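Local atomic coordinates of putative lipoprotein (PDB entry 4EXR), a protein that is of unknown function but, as a putative lipoprotein built from two PepSY (peptidase propeptide and YPEB) domains, probably acts at the cell surface. Residues Thr35-Ile40 with Tyr64-Val69; Glu121-Glu126 with Tyr145-Asp150. All coordinates share one frame; numbering follows the deposited sequence.

Contact 1: residues Thr35-Ile40 with Tyr64-Val69; sequences TDAINI and YTVEGV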
loop_
_atom_site.group_PDB
_atom_site.type_symbol
_atom_site.label_atom_id
_atom_site.label_comp_id
_atom_site.label_asym_id
_atom_site.label_seq_id
_atom_site.Cartn_x
_atom_site.Cartn_y
_atom_site.Cartn_z
ATOM N N THR A 35 -3.106 -17.580 -14.451
ATOM C CA THR A 35 -1.714 -18.031 -14.489
ATOM C C THR A 35 -0.749 -16.933 -14.922
ATOM O O THR A 35 0.399 -16.900 -14.476
ATOM C CB THR A 35 -1.539 -19.269 -15.400
ATOM O OG1 THR A 35 -2.154 -19.025 -16.670
ATOM C CG2 THR A 35 -2.198 -20.486 -14.770
ATOM N N ASP A 36 -1.201 -16.043 -15.806
ATOM C CA ASP A 36 -0.399 -14.878 -16.188
ATOM C C ASP A 36 -0.216 -13.902 -15.029
ATOM O O ASP A 36 0.856 -13.321 -14.873
ATOM C CB ASP A 36 -1.022 -14.138 -17.383
ATOM C CG ASP A 36 -0.636 -14.750 -18.720
ATOM O OD1 ASP A 36 0.171 -15.705 -18.737
ATOM O OD2 ASP A 36 -1.138 -14.261 -19.761
ATOM N N ALA A 37 -1.259 -13.722 -14.219
ATOM C CA ALA A 37 -1.153 -12.872 -13.029
ATOM C C ALA A 37 -0.131 -13.465 -12.042
ATOM O O ALA A 37 0.709 -12.755 -11.491
ATOM C CB ALA A 37 -2.513 -12.738 -12.358
ATOM N N ILE A 38 -0.227 -14.767 -11.818
ATOM C CA ILE A 38 0.764 -15.487 -11.008
ATOM C C ILE A 38 2.181 -15.280 -11.551
ATOM O O ILE A 38 3.108 -14.988 -10.788
ATOM C CB ILE A 38 0.442 -16.995 -10.957
ATOM C CG1 ILE A 38 -0.836 -17.240 -10.141
ATOM C CG2 ILE A 38 1.651 -17.806 -10.387
ATOM C CD1 ILE A 38 -1.327 -18.689 -10.181
ATOM N N ASN A 39 2.347 -15.409 -12.867
ATOM C CA ASN A 39 3.671 -15.255 -13.480
ATOM C C ASN A 39 4.245 -13.844 -13.389
ATOM O O ASN A 39 5.447 -13.676 -13.201
ATOM C CB ASN A 39 3.669 -15.743 -14.941
ATOM C CG ASN A 39 3.474 -17.255 -15.050
ATOM O OD1 ASN A 39 3.751 -17.999 -14.108
ATOM N ND2 ASN A 39 2.979 -17.708 -16.192
ATOM N N ILE A 40 3.391 -12.834 -13.526
ATOM C CA ILE A 40 3.816 -11.447 -13.354
ATOM C C ILE A 40 4.345 -11.248 -11.930
ATOM O O ILE A 40 5.423 -10.678 -11.714
ATOM C CB ILE A 40 2.652 -10.463 -13.635
ATOM C CG1 ILE A 40 2.335 -10.419 -15.135
ATOM C CG2 ILE A 40 2.993 -9.060 -13.155
ATOM C CD1 ILE A 40 0.993 -9.803 -15.435
ATOM N N TYR A 64 -7.162 -8.875 -10.565
ATOM C CA TYR A 64 -6.491 -9.918 -9.802
ATOM C C TYR A 64 -5.711 -9.270 -8.686
ATOM O O TYR A 64 -5.005 -8.284 -8.911
ATOM C CB TYR A 64 -5.477 -10.665 -10.674
ATOM C CG TYR A 64 -6.069 -11.564 -11.735
ATOM C CD1 TYR A 64 -6.707 -12.761 -11.393
ATOM C CD2 TYR A 64 -5.947 -11.242 -13.084
ATOM C CE1 TYR A 64 -7.241 -13.591 -12.381
ATOM C CE2 TYR A 64 -6.466 -12.063 -14.071
ATOM C CZ TYR A 64 -7.109 -13.227 -13.722
ATOM O OH TYR A 64 -7.617 -14.028 -14.723
ATOM N N THR A 65 -5.826 -9.822 -7.480
ATOM C CA THR A 65 -4.943 -9.408 -6.393
ATOM C C THR A 65 -4.099 -10.625 -6.062
ATOM O O THR A 65 -4.646 -11.691 -5.815
ATOM C CB THR A 65 -5.742 -8.943 -5.156
ATOM O OG1 THR A 65 -6.583 -7.844 -5.531
ATOM C CG2 THR A 65 -4.805 -8.504 -3.997
ATOM N N VAL A 66 -2.776 -10.468 -6.115
ATOM C CA VAL A 66 -1.851 -11.555 -5.823
ATOM C C VAL A 66 -1.027 -11.113 -4.625
ATOM O O VAL A 66 -0.440 -10.029 -4.639
ATOM C CB VAL A 66 -0.888 -11.828 -6.994
ATOM C CG1 VAL A 66 -0.112 -13.135 -6.748
ATOM C CG2 VAL A 66 -1.644 -11.889 -8.324
ATOM N N GLU A 67 -0.993 -11.940 -3.584
ATOM C CA GLU A 67 -0.236 -11.592 -2.382
ATOM C C GLU A 67 0.740 -12.698 -2.066
ATOM O O GLU A 67 0.420 -13.871 -2.209
ATOM C CB GLU A 67 -1.177 -11.358 -1.206
ATOM C CG GLU A 67 -2.212 -10.254 -1.512
ATOM C CD GLU A 67 -3.306 -10.120 -0.458
ATOM O OE1 GLU A 67 -3.059 -9.495 0.597
ATOM O OE2 GLU A 67 -4.421 -10.631 -0.704
ATOM N N GLY A 68 1.942 -12.317 -1.651
ATOM C CA GLY A 68 2.946 -13.307 -1.321
ATOM C C GLY A 68 3.882 -12.773 -0.263
ATOM O O GLY A 68 3.786 -11.610 0.131
ATOM N N VAL A 69 4.791 -13.624 0.185
ATOM C CA VAL A 69 5.733 -13.259 1.231
ATOM C C VAL A 69 7.088 -13.892 0.957
ATOM O O VAL A 69 7.185 -14.934 0.289
ATOM C CB VAL A 69 5.259 -13.746 2.631
ATOM C CG1 VAL A 69 3.907 -13.125 3.007
ATOM C CG2 VAL A 69 5.190 -15.284 2.691
#
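Ala-37 sets its methyl over one face of the Tyr-64 ring, a CH-pi contact in which CB stands 4.1 Å from the ring centroid and 26° off the ring normal. The offset runs toward the root of the ring: Ala-37 CB is 3.8 Å from both CG and CD2 of Tyr-64, and 4.0 Å from Tyr-64 CB. The ring reaches this place because its CG lies anti to the carbonyl carbon, beside the backbone N (chi1 -71°), which carries the ring alongside the helix, one face to Ala-37. At its far end Tyr-64 OH is hydrogen-bonded to Val-32 O, a bond that ties this end of the ring to the chain just before helix 34-44. Two residues on along the strand, Val-66 approaches the same alanine with one branch: CG2 lies 4.2 Å from Ala-37 CB and 4.0 Å from Ala-37 O. No hydrogen bond joins the segments; contact is apolar and buried, with Val-66 also touching Phe-41 of the same helix. A small helix residue in touch with both an aromatic and a branched side chain of the strand thus packs helix 34-44 onto strand 61-69, the helix-on-antiparallel-sheet layering of a PepSY domain.

Contact 2: residues Glu121-Glu126 with Tyr145-Asp150; sequences EIALKE and YKIRID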
loop_
_atom_site.group_PDB
_atom_site.type_symbol
_atom_site.label_atom_id
_atom_site.label_comp_id
_atom_site.label_asym_id
_atom_site.label_seq_id
_atom_site.Cartn_x
_atom_site.Cartn_y
_atom_site.Cartn_z
ATOM N N GLU A 121 -18.069 -23.575 -11.721
ATOM C CA GLU A 121 -19.125 -24.496 -12.172
ATOM C C GLU A 121 -19.513 -25.500 -11.087
ATOM O O GLU A 121 -20.689 -25.774 -10.882
ATOM C CB GLU A 121 -18.699 -25.228 -13.443
ATOM C CG GLU A 121 -18.647 -24.338 -14.676
ATOM C CD GLU A 121 -17.935 -24.997 -15.841
ATOM O OE1 GLU A 121 -17.444 -26.141 -15.684
ATOM O OE2 GLU A 121 -17.861 -24.361 -16.914
ATOM N N ILE A 122 -18.522 -26.043 -10.389
ATOM C CA ILE A 122 -18.787 -26.945 -9.273
ATOM C C ILE A 122 -19.569 -26.242 -8.158
ATOM O O ILE A 122 -20.537 -26.786 -7.616
ATOM C CB ILE A 122 -17.472 -27.541 -8.708
ATOM C CG1 ILE A 122 -16.916 -28.586 -9.680
ATOM C CG2 ILE A 122 -17.707 -28.159 -7.331
ATOM C CD1 ILE A 122 -15.507 -29.051 -9.364
ATOM N N ALA A 123 -19.152 -25.025 -7.824
ATOM C CA ALA A 123 -19.816 -24.257 -6.770
ATOM C C ALA A 123 -21.259 -23.915 -7.140
ATOM O O ALA A 123 -22.157 -23.932 -6.293
ATOM C CB ALA A 123 -19.030 -22.984 -6.466
ATOM N N LEU A 124 -21.477 -23.599 -8.408
ATOM C CA LEU A 124 -22.811 -23.221 -8.869
ATOM C C LEU A 124 -23.801 -24.388 -8.857
ATOM O O LEU A 124 -25.007 -24.174 -8.754
ATOM C CB LEU A 124 -22.738 -22.593 -10.251
ATOM C CG LEU A 124 -22.342 -21.122 -10.236
ATOM C CD1 LEU A 124 -22.013 -20.658 -11.638
ATOM C CD2 LEU A 124 -23.457 -20.275 -9.631
ATOM N N LYS A 125 -23.288 -25.612 -8.964
ATOM C CA LYS A 125 -24.127 -26.802 -8.886
ATOM C C LYS A 125 -24.481 -27.116 -7.441
ATOM O O LYS A 125 -25.428 -27.852 -7.168
ATOM C CB LYS A 125 -23.431 -28.006 -9.527
ATOM C CG LYS A 125 -23.117 -27.825 -11.001
ATOM C CD LYS A 125 -23.461 -29.068 -11.798
ATOM C CE LYS A 125 -22.639 -30.263 -11.375
ATOM N NZ LYS A 125 -23.095 -31.489 -12.093
ATOM N N GLU A 126 -23.707 -26.565 -6.515
ATOM C CA GLU A 126 -23.975 -26.736 -5.092
ATOM C C GLU A 126 -24.941 -25.657 -4.607
ATOM O O GLU A 126 -25.726 -25.869 -3.676
ATOM C CB GLU A 126 -22.672 -26.660 -4.291
ATOM C CG GLU A 126 -22.836 -26.971 -2.819
ATOM C CD GLU A 126 -23.208 -28.425 -2.570
ATOM O OE1 GLU A 126 -22.878 -29.282 -3.425
ATOM O OE2 GLU A 126 -23.831 -28.711 -1.522
ATOM N N TYR A 145 -10.403 -23.336 -3.778
ATOM C CA TYR A 145 -11.056 -22.157 -4.317
ATOM C C TYR A 145 -12.177 -21.793 -3.357
ATOM O O TYR A 145 -12.876 -22.667 -2.846
ATOM C CB TYR A 145 -11.662 -22.443 -5.691
ATOM C CG TYR A 145 -10.686 -22.399 -6.852
ATOM C CD1 TYR A 145 -10.338 -21.189 -7.447
ATOM C CD2 TYR A 145 -10.148 -23.570 -7.375
ATOM C CE1 TYR A 145 -9.458 -21.145 -8.516
ATOM C CE2 TYR A 145 -9.275 -23.538 -8.459
ATOM C CZ TYR A 145 -8.940 -22.324 -9.019
ATOM O OH TYR A 145 -8.064 -22.290 -10.079
ATOM N N LYS A 146 -12.342 -20.506 -3.096
ATOM C CA LYS A 146 -13.472 -20.031 -2.319
ATOM C C LYS A 146 -14.300 -19.180 -3.274
ATOM O O LYS A 146 -13.850 -18.126 -3.714
ATOM C CB LYS A 146 -12.980 -19.182 -1.159
ATOM C CG LYS A 146 -14.078 -18.606 -0.268
ATOM C CD LYS A 146 -13.436 -17.664 0.736
ATOM C CE LYS A 146 -14.395 -17.223 1.815
ATOM N NZ LYS A 146 -13.693 -16.383 2.831
ATOM N N ILE A 147 -15.488 -19.663 -3.622
ATOM C CA ILE A 147 -16.340 -18.986 -4.599
ATOM C C ILE A 147 -17.452 -18.227 -3.888
ATOM O O ILE A 147 -18.207 -18.805 -3.104
ATOM C CB ILE A 147 -16.966 -19.995 -5.601
ATOM C CG1 ILE A 147 -15.891 -20.943 -6.165
ATOM C CG2 ILE A 147 -17.744 -19.258 -6.700
ATOM C CD1 ILE A 147 -14.766 -20.251 -6.901
ATOM N N ARG A 148 -17.548 -16.929 -4.157
ATOM C CA ARG A 148 -18.594 -16.109 -3.564
ATOM C C ARG A 148 -19.792 -16.029 -4.522
ATOM O O ARG A 148 -19.649 -15.599 -5.663
ATOM C CB ARG A 148 -18.063 -14.707 -3.249
ATOM C CG ARG A 148 -19.150 -13.672 -2.993
ATOM C CD ARG A 148 -19.914 -13.976 -1.719
ATOM N NE ARG A 148 -19.042 -13.927 -0.548
ATOM C CZ ARG A 148 -19.113 -13.004 0.408
ATOM N NH1 ARG A 148 -20.033 -12.045 0.349
ATOM N NH2 ARG A 148 -18.269 -13.051 1.433
ATOM N N ILE A 149 -20.956 -16.472 -4.055
ATOM C CA ILE A 149 -22.163 -16.545 -4.882
ATOM C C ILE A 149 -23.312 -15.840 -4.174
ATOM O O ILE A 149 -23.614 -16.153 -3.025
ATOM C CB ILE A 149 -22.567 -18.026 -5.184
ATOM C CG1 ILE A 149 -21.499 -18.711 -6.040
ATOM C CG2 ILE A 149 -23.947 -18.110 -5.878
ATOM C CD1 ILE A 149 -21.638 -20.217 -6.128
ATOM N N ASP A 150 -23.938 -14.883 -4.861
ATOM C CA ASP A 150 -25.101 -14.169 -4.336
ATOM C C ASP A 150 -26.386 -14.749 -4.922
ATOM O O ASP A 150 -26.469 -14.976 -6.125
ATOM C CB ASP A 150 -25.041 -12.673 -4.680
ATOM C CG ASP A 150 -23.906 -11.949 -3.977
ATOM O OD1 ASP A 150 -23.212 -12.578 -3.149
ATOM O OD2 ASP A 150 -23.720 -10.742 -4.247
#
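In the second PepSY domain, helix 116-126 lies across one face of the antiparallel sheet, and this contact is its packing on strand 142-151. The short segments run at 49° to each other, with their axes 9.1 Å apart at closest approach. Ala-123 turns its methyl straight at the strand and meets the branch point of Ile-147: Ala-123 CB is 3.7 Å from Ile-147 CB. The methyl also lies close to both arms of that isoleucine, at 3.8 Å from Ile-147 CG1 and 3.9 Å from Ile-147 CG2, so it abuts the base of the side chain rather than its end. Ile-147 in turn touches Met-120, three residues before Ala-123 on the helix, and Trp-134 on strand 130-139. Ile-149 works differently, through the end of its long branch. With CG1 anti to the carbonyl carbon (chi1 -65°) and the chain then extended (chi2 167°), CD1 is carried out to the helix, where it touches both the methyl and the carbonyl oxygen of Ala-123. Ile-158, on strand 154-161, packs against Ala-123 and Ile-149 alike and broadens the apolar floor under the helix. No hydrogen bond crosses between the two segments. Leu-124 leaves the helix along its flank, yet the end of the side chain comes nearer the strand; its branch CD2, not the extended CD1, meets Ile-149 at an oblique angle, with Leu-124 CD2 3.9 Å from Ile-149 CD1.

How the contacts relate
The two contacts follow one another along the chain, contact 1 in the first PepSY domain and contact 2 in the second. Their centres are about 22 Å apart, with the middle of the chain between them, and their nearest atoms stay about 8 Å apart without touching. Both helices nevertheless pack on one antiparallel sheet, which runs through the two domains because strand 49-58 of the first pairs with strand 130-139 of the second; this pairing makes the separate helix-sheet cores one continuous body. Strands 61-69 and 142-151 are the next ones outward from this junction. A sodium ion bound by Val-51, Asp-52 and Asp-137 sits at the junction and links the two inner strands.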